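Local coordinates for protein ALDH21) (Physcomitrella patens subsp. patens, PDB 5MZ5) that oxidises succinic semialdehyde with NADP(+) as an aldehyde dehydrogenase of mosses and other plants, and possibly glyceraldehyde 3-phosphate, at residues Lys369-Trp374 against Gly417-Leu422. Residues are numbered along the deposited sequence; the frame is centred on the assembly and turned at random.
Sequences KGIEDW and GPVVLL
I371 meets V419 and G417 with two different branches. Its CG2 methyl touches CG2 of V419 at 3.7 Å, methyl against methyl. Its other branch ends at CD1, which lies over CA of G417 at 3.8 Å. The two side chains start out toward each other's segment but slide past one another in opposite directions. The side chain of I371 branches at CB, and chi1 sets which branch faces which partner. CG2 is anti to the backbone N. CG1 stands beside that N (chi1 -67°), and the extended chi2 of 150° takes CD1 on to the glycine. On V419 the touching methyl is the one beside the backbone N.

G417 has no side chain, and CD1 of I371 comes straight up to its CA. The nearest CA atoms, those of I371 and G417, are 6.5 Å apart.

The contact joins helix 365-380 to the start of strand 419-425, in the catalytic domain of the aldehyde dehydrogenase fold. That strand runs parallel to 323-329 and to 395-402, one on either side. P418 is the centre of an inverse gamma turn that leads into it. V419 N donates a hydrogen bond to G417 O at 2.8 Å, closing the turn. The touching residues are buried and apolar. I396 and M362 also pack on I371, while I401 lies against V419. E414 and W188 bind NADP(+) when it is present; none is bound here. The side chain of E414 is about 8 Å from G417. The side chain of W188 is about 8 Å from that of I371.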
loop_
_atom_site.group_PDB
_atom_site.type_symbol
_atom_site.label_atom_id
_atom_site.label_comp_id
_atom_site.label_asym_id
_atom_site.label_seq_id
_atom_site.Cartn_x
_atom_site.Cartn_y
_atom_site.Cartn_z
ATOM N N LYS A 369 -32.950 -20.926 -29.845
ATOM C CA LYS A 369 -34.118 -21.767 -29.539
ATOM C C LYS A 369 -34.343 -21.868 -28.027
ATOM O O LYS A 369 -35.489 -21.790 -27.589
ATOM C CB LYS A 369 -33.985 -23.176 -30.156
ATOM C CG LYS A 369 -34.217 -23.241 -31.656
ATOM C CD LYS A 369 -33.985 -24.658 -32.161
ATOM C CE LYS A 369 -34.069 -24.769 -33.664
ATOM N NZ LYS A 369 -33.975 -26.182 -34.126
ATOM N N GLY A 370 -33.248 -22.005 -27.266
ATOM C CA GLY A 370 -33.251 -22.066 -25.806
ATOM C C GLY A 370 -33.808 -20.799 -25.185
ATOM O O GLY A 370 -34.643 -20.870 -24.279
ATOM N N ILE A 371 -33.369 -19.626 -25.692
ATOM C CA ILE A 371 -33.829 -18.296 -25.245
ATOM C C ILE A 371 -35.336 -18.137 -25.559
ATOM O O ILE A 371 -36.110 -17.759 -24.683
ATOM C CB ILE A 371 -32.954 -17.162 -25.849
ATOM C CG1 ILE A 371 -31.518 -17.220 -25.296
ATOM C CG2 ILE A 371 -33.587 -15.788 -25.597
ATOM C CD1 ILE A 371 -30.416 -16.694 -26.259
ATOM N N GLU A 372 -35.739 -18.474 -26.799
ATOM C CA GLU A 372 -37.125 -18.458 -27.270
ATOM C C GLU A 372 -38.035 -19.324 -26.354
ATOM O O GLU A 372 -39.147 -18.897 -26.021
ATOM C CB GLU A 372 -37.185 -18.966 -28.727
ATOM C CG GLU A 372 -38.543 -18.797 -29.394
ATOM C CD GLU A 372 -38.763 -19.591 -30.667
ATOM O OE1 GLU A 372 -37.944 -20.487 -30.978
ATOM O OE2 GLU A 372 -39.772 -19.322 -31.354
ATOM N N ASP A 373 -37.548 -20.522 -25.941
ATOM C CA ASP A 373 -38.288 -21.425 -25.052
ATOM C C ASP A 373 -38.521 -20.764 -23.691
ATOM O O ASP A 373 -39.632 -20.818 -23.160
ATOM C CB ASP A 373 -37.530 -22.760 -24.852
ATOM C CG ASP A 373 -37.421 -23.684 -26.051
ATOM O OD1 ASP A 373 -38.229 -23.529 -27.006
ATOM O OD2 ASP A 373 -36.527 -24.571 -26.036
ATOM N N TRP A 374 -37.464 -20.137 -23.129
ATOM C CA TRP A 374 -37.545 -19.454 -21.840
ATOM C C TRP A 374 -38.458 -18.245 -21.896
ATOM O O TRP A 374 -39.161 -17.992 -20.925
ATOM C CB TRP A 374 -36.155 -19.123 -21.282
ATOM C CG TRP A 374 -35.428 -20.323 -20.747
ATOM C CD1 TRP A 374 -35.792 -21.636 -20.872
ATOM C CD2 TRP A 374 -34.204 -20.316 -20.006
ATOM N NE1 TRP A 374 -34.869 -22.445 -20.256
ATOM C CE2 TRP A 374 -33.879 -21.663 -19.718
ATOM C CE3 TRP A 374 -33.325 -19.299 -19.577
ATOM C CZ2 TRP A 374 -32.748 -22.017 -18.977
ATOM C CZ3 TRP A 374 -32.194 -19.656 -18.861
ATOM C CH2 TRP A 374 -31.904 -21.001 -18.588
ATOM N N GLY A 417 -28.991 -13.762 -23.362
ATOM C CA GLY A 417 -29.706 -13.374 -24.575
ATOM C C GLY A 417 -30.275 -11.976 -24.466
ATOM O O GLY A 417 -30.212 -11.374 -23.385
ATOM N N PRO A 418 -30.840 -11.411 -25.562
ATOM C CA PRO A 418 -31.313 -10.014 -25.481
ATOM C C PRO A 418 -32.699 -9.919 -24.844
ATOM O O PRO A 418 -33.677 -9.557 -25.501
ATOM C CB PRO A 418 -31.247 -9.539 -26.942
ATOM C CG PRO A 418 -31.505 -10.790 -27.746
ATOM C CD PRO A 418 -31.004 -11.963 -26.928
ATOM N N VAL A 419 -32.775 -10.289 -23.556
ATOM C CA VAL A 419 -34.006 -10.355 -22.776
ATOM C C VAL A 419 -33.848 -9.606 -21.477
ATOM O O VAL A 419 -32.902 -9.874 -20.730
ATOM C CB VAL A 419 -34.508 -11.817 -22.530
ATOM C CG1 VAL A 419 -35.912 -11.823 -21.908
ATOM C CG2 VAL A 419 -34.502 -12.638 -23.810
ATOM N N VAL A 420 -34.798 -8.690 -21.198
ATOM C CA VAL A 420 -34.844 -7.891 -19.973
ATOM C C VAL A 420 -36.154 -8.136 -19.230
ATOM O O VAL A 420 -37.232 -8.025 -19.813
ATOM C CB VAL A 420 -34.602 -6.376 -20.228
ATOM C CG1 VAL A 420 -34.733 -5.562 -18.937
ATOM C CG2 VAL A 420 -33.239 -6.138 -20.869
ATOM N N LEU A 421 -36.048 -8.469 -17.937
ATOM C CA LEU A 421 -37.202 -8.675 -17.071
ATOM C C LEU A 421 -37.456 -7.414 -16.267
ATOM O O LEU A 421 -36.636 -7.035 -15.435
ATOM C CB LEU A 421 -37.041 -9.898 -16.162
ATOM C CG LEU A 421 -36.791 -11.249 -16.839
ATOM C CD1 LEU A 421 -37.013 -12.357 -15.875
ATOM C CD2 LEU A 421 -37.682 -11.459 -18.056
ATOM N N LEU A 422 -38.582 -6.746 -16.558
ATOM C CA LEU A 422 -38.989 -5.491 -15.931
ATOM C C LEU A 422 -39.890 -5.700 -14.723
ATOM O O LEU A 422 -40.831 -6.495 -14.766
ATOM C CB LEU A 422 -39.690 -4.603 -16.981
ATOM C CG LEU A 422 -40.163 -3.205 -16.564
ATOM C CD1 LEU A 422 -38.998 -2.315 -16.073
ATOM C CD2 LEU A 422 -40.877 -2.529 -17.715
#